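Local coordinates for protein alpha-L-rhamnosidase (Aspergillus terreus, PDB 6GSZ) that probably hydrolyses terminal non-reducing alpha-L-rhamnose residues in alpha-L-rhamnosides, as a calcium-binding, N-glycosylated glycosidase, at residues T595-H608 against N653-L667. Sequence-based numbering, arbitrary orientation. Where two conformers were deposited one is given.
With CA (calcium ion), chain Q; NAG (2-acetamido-2-deoxy-beta-D-glucopyranose), chain E; MAN (alpha-D-mannopyranose), chain C.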
loop_
_atom_site.group_PDB
_atom_site.type_symbol
_atom_site.label_atom_id
_atom_site.label_comp_id
_atom_site.label_asym_id
_atom_site.label_seq_id
_atom_site.Cartn_x
_atom_site.Cartn_y
_atom_site.Cartn_z
ATOM N N THR A 595 -5.549 6.707 28.452
ATOM C CA THR A 595 -5.073 6.497 29.828
ATOM C C THR A 595 -3.596 6.879 30.004
ATOM O O THR A 595 -3.079 6.862 31.134
ATOM C CB THR A 595 -5.306 5.056 30.308
ATOM O OG1 THR A 595 -4.544 4.178 29.478
ATOM C CG2 THR A 595 -6.771 4.658 30.304
ATOM N N THR A 596 -2.905 7.159 28.910
ATOM C CA THR A 596 -1.510 7.583 28.934
ATOM C C THR A 596 -1.417 9.046 28.495
ATOM O O THR A 596 -2.014 9.419 27.484
ATOM C CB THR A 596 -0.646 6.725 27.992
ATOM O OG1 THR A 596 -0.917 5.342 28.249
ATOM C CG2 THR A 596 0.835 6.981 28.177
ATOM N N ASN A 597 -0.683 9.859 29.238
ATOM C CA ASN A 597 -0.503 11.282 28.955
ATOM C C ASN A 597 0.006 11.481 27.515
ATOM O O ASN A 597 0.961 10.823 27.063
ATOM C CB ASN A 597 0.419 11.926 29.983
ATOM C CG ASN A 597 0.636 13.394 29.756
ATOM O OD1 ASN A 597 1.418 13.793 28.888
ATOM N ND2 ASN A 597 -0.108 14.195 30.502
ATOM N N LYS A 598 -0.628 12.419 26.797
ATOM C CA LYS A 598 -0.333 12.653 25.387
ATOM C C LYS A 598 1.102 13.132 25.171
ATOM O O LYS A 598 1.673 12.866 24.105
ATOM C CB LYS A 598 -1.319 13.672 24.779
ATOM C CG LYS A 598 -2.732 13.170 24.668
ATOM C CD LYS A 598 -3.678 14.232 24.154
ATOM C CE LYS A 598 -5.019 13.637 23.818
ATOM N NZ LYS A 598 -5.748 14.454 22.837
ATOM N N TYR A 599 1.658 13.859 26.144
ATOM C CA TYR A 599 3.017 14.414 26.040
ATOM C C TYR A 599 4.068 13.373 26.439
ATOM O O TYR A 599 5.176 13.415 25.875
ATOM C CB TYR A 599 3.120 15.754 26.800
ATOM C CG TYR A 599 2.100 16.727 26.276
ATOM C CD1 TYR A 599 2.179 17.237 24.989
ATOM C CD2 TYR A 599 0.990 17.036 27.025
ATOM C CE1 TYR A 599 1.186 18.049 24.463
ATOM C CE2 TYR A 599 0.001 17.867 26.522
ATOM C CZ TYR A 599 0.090 18.351 25.235
ATOM O OH TYR A 599 -0.919 19.123 24.735
ATOM N N LEU A 600 3.738 12.461 27.358
ATOM C CA LEU A 600 4.654 11.334 27.636
ATOM C C LEU A 600 4.816 10.540 26.332
ATOM O O LEU A 600 5.935 10.244 25.876
ATOM C CB LEU A 600 4.054 10.474 28.738
ATOM C CG LEU A 600 4.876 9.285 29.256
ATOM C CD1 LEU A 600 4.273 8.857 30.599
ATOM C CD2 LEU A 600 4.839 8.110 28.282
ATOM N N VAL A 601 3.671 10.265 25.678
ATOM C CA VAL A 601 3.680 9.535 24.407
ATOM C C VAL A 601 4.478 10.308 23.350
ATOM O O VAL A 601 5.340 9.753 22.647
ATOM C CB VAL A 601 2.254 9.220 23.907
ATOM C CG1 VAL A 601 2.226 8.665 22.496
ATOM C CG2 VAL A 601 1.553 8.239 24.831
ATOM N N SER A 602 4.163 11.599 23.215
ATOM C CA SER A 602 4.792 12.425 22.196
ATOM C C SER A 602 6.312 12.530 22.381
ATOM O O SER A 602 7.085 12.486 21.423
ATOM C CB SER A 602 4.124 13.793 22.170
ATOM O OG SER A 602 2.764 13.725 21.739
ATOM N N ASP A 603 6.719 12.756 23.631
ATOM C CA ASP A 603 8.138 12.885 23.920
ATOM C C ASP A 603 8.873 11.576 23.663
ATOM O O ASP A 603 10.030 11.617 23.150
ATOM C CB ASP A 603 8.340 13.311 25.370
ATOM C CG ASP A 603 7.985 14.762 25.658
ATOM O OD1 ASP A 603 7.815 15.555 24.679
ATOM O OD2 ASP A 603 7.886 15.113 26.873
ATOM N N ALA A 604 8.213 10.451 23.958
ATOM C CA ALA A 604 8.839 9.143 23.657
ATOM C C ALA A 604 9.104 9.036 22.151
ATOM O O ALA A 604 10.208 8.649 21.736
ATOM C CB ALA A 604 7.996 8.015 24.158
ATOM N N TYR A 605 8.086 9.406 21.341
ATOM C CA TYR A 605 8.250 9.351 19.906
ATOM C C TYR A 605 9.244 10.401 19.347
ATOM O O TYR A 605 9.905 10.147 18.322
ATOM C CB TYR A 605 6.899 9.420 19.191
ATOM C CG TYR A 605 6.256 8.076 19.015
ATOM C CD1 TYR A 605 5.475 7.510 20.016
ATOM C CD2 TYR A 605 6.460 7.344 17.859
ATOM C CE1 TYR A 605 4.862 6.279 19.855
ATOM C CE2 TYR A 605 5.865 6.098 17.695
ATOM C CZ TYR A 605 5.065 5.558 18.691
ATOM O OH TYR A 605 4.490 4.315 18.510
ATOM N N LEU A 606 9.382 11.550 20.033
ATOM C CA LEU A 606 10.419 12.526 19.673
ATOM C C LEU A 606 11.808 11.894 19.856
ATOM O O LEU A 606 12.661 12.041 18.985
ATOM C CB LEU A 606 10.251 13.802 20.510
ATOM C CG LEU A 606 11.476 14.713 20.596
ATOM C CD1 LEU A 606 11.870 15.241 19.236
ATOM C CD2 LEU A 606 11.253 15.846 21.582
ATOM N N LEU A 607 12.022 11.230 20.988
ATOM C CA LEU A 607 13.293 10.551 21.213
ATOM C C LEU A 607 13.515 9.480 20.129
ATOM O O LEU A 607 14.598 9.362 19.586
ATOM C CB LEU A 607 13.302 9.937 22.610
ATOM C CG LEU A 607 13.861 10.790 23.743
ATOM C CD1 LEU A 607 15.320 11.063 23.533
ATOM C CD2 LEU A 607 13.172 12.083 23.938
ATOM N N HIS A 608 12.459 8.706 19.838
ATOM C CA HIS A 608 12.558 7.646 18.822
ATOM C C HIS A 608 12.936 8.251 17.451
ATOM O O HIS A 608 13.782 7.704 16.704
ATOM C CB HIS A 608 11.276 6.817 18.782
ATOM C CG HIS A 608 11.293 5.754 17.765
ATOM N ND1 HIS A 608 12.262 4.777 17.734
ATOM C CD2 HIS A 608 10.408 5.483 16.794
ATOM C CE1 HIS A 608 11.980 3.945 16.735
ATOM N NE2 HIS A 608 10.812 4.361 16.158
ATOM N N ASN A 653 2.469 7.383 34.089
ATOM C CA ASN A 653 1.304 6.509 33.853
ATOM C C ASN A 653 1.787 5.069 33.664
ATOM O O ASN A 653 2.439 4.745 32.674
ATOM C CB ASN A 653 0.487 6.962 32.634
ATOM C CG ASN A 653 0.215 8.443 32.630
ATOM O OD1 ASN A 653 0.541 9.101 31.665
ATOM N ND2 ASN A 653 -0.364 8.962 33.714
ATOM N N GLU A 654 1.435 4.202 34.617
ATOM C CA GLU A 654 1.796 2.786 34.563
ATOM C C GLU A 654 0.715 2.006 33.800
ATOM O O GLU A 654 -0.111 1.312 34.355
ATOM C CB GLU A 654 2.000 2.254 35.982
ATOM C CG GLU A 654 3.278 2.737 36.656
ATOM C CD GLU A 654 4.503 1.855 36.416
ATOM O OE1 GLU A 654 4.363 0.643 36.571
ATOM O OE2 GLU A 654 5.584 2.411 36.005
ATOM N N THR A 655 0.752 2.190 32.483
ATOM C CA THR A 655 -0.165 1.631 31.516
ATOM C C THR A 655 0.635 0.831 30.493
ATOM O O THR A 655 1.871 0.904 30.449
ATOM C CB THR A 655 -0.916 2.745 30.790
ATOM O OG1 THR A 655 0.035 3.578 30.102
ATOM C CG2 THR A 655 -1.745 3.580 31.746
ATOM N N GLN A 656 -0.055 0.023 29.702
ATOM C CA GLN A 656 0.623 -0.760 28.702
ATOM C C GLN A 656 1.458 0.153 27.801
ATOM O O GLN A 656 2.622 -0.148 27.536
ATOM C CB GLN A 656 -0.352 -1.640 27.937
ATOM C CG GLN A 656 -0.922 -2.759 28.787
ATOM C CD GLN A 656 -1.791 -3.707 28.000
ATOM O OE1 GLN A 656 -1.622 -3.878 26.786
ATOM N NE2 GLN A 656 -2.750 -4.308 28.705
ATOM N N THR A 657 0.855 1.229 27.269
ATOM C CA THR A 657 1.624 2.130 26.398
ATOM C C THR A 657 2.692 2.916 27.182
ATOM O O THR A 657 3.818 3.115 26.685
ATOM C CB THR A 657 0.689 3.074 25.643
ATOM O OG1 THR A 657 -0.103 2.254 24.788
ATOM C CG2 THR A 657 1.417 4.124 24.843
ATOM N N GLY A 658 2.333 3.392 28.374
ATOM C CA GLY A 658 3.243 4.192 29.174
ATOM C C GLY A 658 4.534 3.473 29.574
ATOM O O GLY A 658 5.585 4.134 29.669
ATOM N N LEU A 659 4.446 2.148 29.733
ATOM C CA LEU A 659 5.620 1.328 29.973
ATOM C C LEU A 659 6.257 0.880 28.651
ATOM O O LEU A 659 7.466 0.824 28.528
ATOM C CB LEU A 659 5.224 0.129 30.825
ATOM C CG LEU A 659 5.017 0.462 32.297
ATOM C CD1 LEU A 659 4.083 -0.541 32.922
ATOM C CD2 LEU A 659 6.340 0.532 33.031
ATOM N N ALA A 660 5.454 0.449 27.674
ATOM C CA ALA A 660 6.030 -0.169 26.465
ATOM C C ALA A 660 6.933 0.828 25.723
ATOM O O ALA A 660 8.000 0.478 25.208
ATOM C CB ALA A 660 4.956 -0.692 25.556
ATOM N N LEU A 661 6.506 2.090 25.618
ATOM C CA LEU A 661 7.316 3.051 24.839
ATOM C C LEU A 661 8.714 3.269 25.414
ATOM O O LEU A 661 9.692 3.138 24.650
ATOM C CB LEU A 661 6.558 4.359 24.618
ATOM C CG LEU A 661 5.239 4.251 23.874
ATOM C CD1 LEU A 661 4.609 5.619 23.698
ATOM C CD2 LEU A 661 5.424 3.568 22.523
ATOM N N PRO A 662 8.880 3.644 26.706
ATOM C CA PRO A 662 10.242 3.793 27.203
ATOM C C PRO A 662 11.048 2.478 27.228
ATOM O O PRO A 662 12.248 2.534 27.105
ATOM C CB PRO A 662 10.033 4.408 28.591
ATOM C CG PRO A 662 8.663 3.915 28.993
ATOM C CD PRO A 662 7.859 3.992 27.719
ATOM N N LEU A 663 10.384 1.325 27.319
ATOM C CA LEU A 663 11.078 0.061 27.207
ATOM C C LEU A 663 11.605 -0.146 25.787
ATOM O O LEU A 663 12.775 -0.474 25.586
ATOM C CB LEU A 663 10.161 -1.086 27.627
ATOM C CG LEU A 663 9.915 -1.185 29.137
ATOM C CD1 LEU A 663 8.797 -2.181 29.426
ATOM C CD2 LEU A 663 11.189 -1.576 29.865
ATOM N N TYR A 664 10.764 0.053 24.772
ATOM C CA TYR A 664 11.210 -0.221 23.405
ATOM C C TYR A 664 12.240 0.822 22.948
ATOM O O TYR A 664 13.171 0.507 22.170
ATOM C CB TYR A 664 10.020 -0.224 22.441
ATOM C CG TYR A 664 10.345 -0.877 21.135
ATOM C CD1 TYR A 664 10.533 -2.237 21.065
ATOM C CD2 TYR A 664 10.546 -0.121 19.993
ATOM C CE1 TYR A 664 10.901 -2.844 19.878
ATOM C CE2 TYR A 664 10.912 -0.711 18.796
ATOM C CZ TYR A 664 11.067 -2.087 18.740
ATOM O OH TYR A 664 11.451 -2.720 17.607
ATOM N N PHE A 665 12.055 2.079 23.395
ATOM C CA PHE A 665 12.905 3.185 22.985
ATOM C C PHE A 665 14.144 3.359 23.887
ATOM O O PHE A 665 14.952 4.262 23.652
ATOM C CB PHE A 665 12.095 4.484 22.897
ATOM C CG PHE A 665 10.948 4.500 21.897
ATOM C CD1 PHE A 665 10.901 3.675 20.785
ATOM C CD2 PHE A 665 9.898 5.365 22.111
ATOM C CE1 PHE A 665 9.839 3.733 19.892
ATOM C CE2 PHE A 665 8.825 5.414 21.242
ATOM C CZ PHE A 665 8.802 4.593 20.142
ATOM N N ASP A 666 14.278 2.498 24.904
ATOM C CA ASP A 666 15.481 2.421 25.784
ATOM C C ASP A 666 15.699 3.761 26.512
ATOM O O ASP A 666 16.782 4.355 26.485
ATOM C CB ASP A 666 16.721 1.975 25.000
ATOM C CG ASP A 666 16.649 0.573 24.442
ATOM O OD1 ASP A 666 16.312 -0.354 25.214
ATOM O OD2 ASP A 666 16.983 0.401 23.255
ATOM N N LEU A 667 14.657 4.227 27.215
ATOM C CA LEU A 667 14.666 5.553 27.835
ATOM C C LEU A 667 14.850 5.512 29.366
ATOM O O LEU A 667 14.886 6.563 29.975
ATOM C CB LEU A 667 13.353 6.286 27.500
ATOM C CG LEU A 667 13.107 6.484 26.003
ATOM C CD1 LEU A 667 11.826 7.258 25.746
ATOM C CD2 LEU A 667 14.282 7.190 25.350
HETATM CA CA CA Q . 18.862 5.175 25.835
HETATM C C1 NAG E . -0.628 10.381 33.819
HETATM C C2 NAG E . -1.937 10.678 34.496
HETATM C C3 NAG E . -2.122 12.185 34.704
HETATM C C4 NAG E . -0.909 12.879 35.319
HETATM C C5 NAG E . 0.335 12.513 34.483
HETATM C C6 NAG E . 1.639 13.165 34.953
HETATM C C7 NAG E . -3.232 10.561 32.358
HETATM C C8 NAG E . -4.387 9.930 31.677
HETATM N N2 NAG E . -2.991 10.138 33.645
HETATM O O3 NAG E . -3.268 12.348 35.491
HETATM O O4 NAG E . -1.063 14.279 35.095
HETATM O O5 NAG E . 0.449 11.095 34.450
HETATM O O6 NAG E . 1.872 12.796 36.315
HETATM O O7 NAG E . -2.597 11.412 31.707
HETATM C C1 MAN C . 21.587 1.517 26.208
HETATM C C2 MAN C . 21.193 2.997 26.005
HETATM C C3 MAN C . 21.083 3.607 27.433
HETATM C C4 MAN C . 20.226 2.744 28.391
HETATM C C5 MAN C . 20.707 1.288 28.400
HETATM C C6 MAN C . 19.907 0.373 29.341
HETATM O O2 MAN C . 20.019 3.234 25.116
HETATM O O3 MAN C . 20.621 4.980 27.349
HETATM O O4 MAN C . 20.296 3.179 29.765
HETATM O O5 MAN C . 20.656 0.812 27.056
HETATM O O6 MAN C . 18.492 0.530 29.165
HETATM O O HOH W 1 17.799 4.816 23.805
HETATM O O HOH W 2 20.679 5.607 24.234
HETATM O O HOH W 3 18.941 7.220 25.654
HETATM O O HOH W 4 18.264 5.698 28.468
#
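The Phe665 ring carries His608 over one face, has the methyl of Ala604 at its edge, and turns another part of its edge onto Tyr605. His608 lies almost flat against it in an offset stack, the planes 11° apart and the centroids at 4.2 Å, while His608 CB sits over the middle of the same phenyl face. The trans first torsion of His608 carries the imidazole on from CB toward the rim of that face, with CG near Phe665 CE1. Toward Tyr605 the pairing becomes T-shaped: Phe665 CZ stands over the centre of the phenol ring, the planes 82° apart, with Val601 O in plane at the phenol edge. Leu661 approaches this phenol obliquely with CD2, 3.8 Å from Tyr605 CE1, and its CD1 also meets Val601 CG1. Between the helices Ala604 CB packs on Leu661 CB at 4.0 Å, and Leu667 covers Ala604 and Leu607.

Polar groups take over at the N-terminal ends. Thr655 OG1 donates to Thr596 OG1 over 2.7 Å and accepts from Gly658 N, thereby capping helix 656-664 while tying it to the other segment. Asn597 N gives a nearly straight bond to Asn653 OD1 (2.8 Å), coming from above the carboxamide plane; its own OD1 caps helix 598-619, accepting from Tyr599 N and Leu600 N. Asn653 ND2 is bonded covalently to N-acetylglucosamine, while OD1 of the same amide holds the loop leading into helix 656-664 to Asn597. At the far end a Schellman motif turns the chain at Asp666, whose carbonyl O binds calcium at 2.3 Å alongside O2 and O3 of a mannose and waters. The axes of 598-608 and 656-664 approach to 9.8 Å and run 17° from parallel, as neighbours in the helical catalytic domain of the six-hairpin glycosidase clan, consistent with its (alpha/alpha)6-barrel fold.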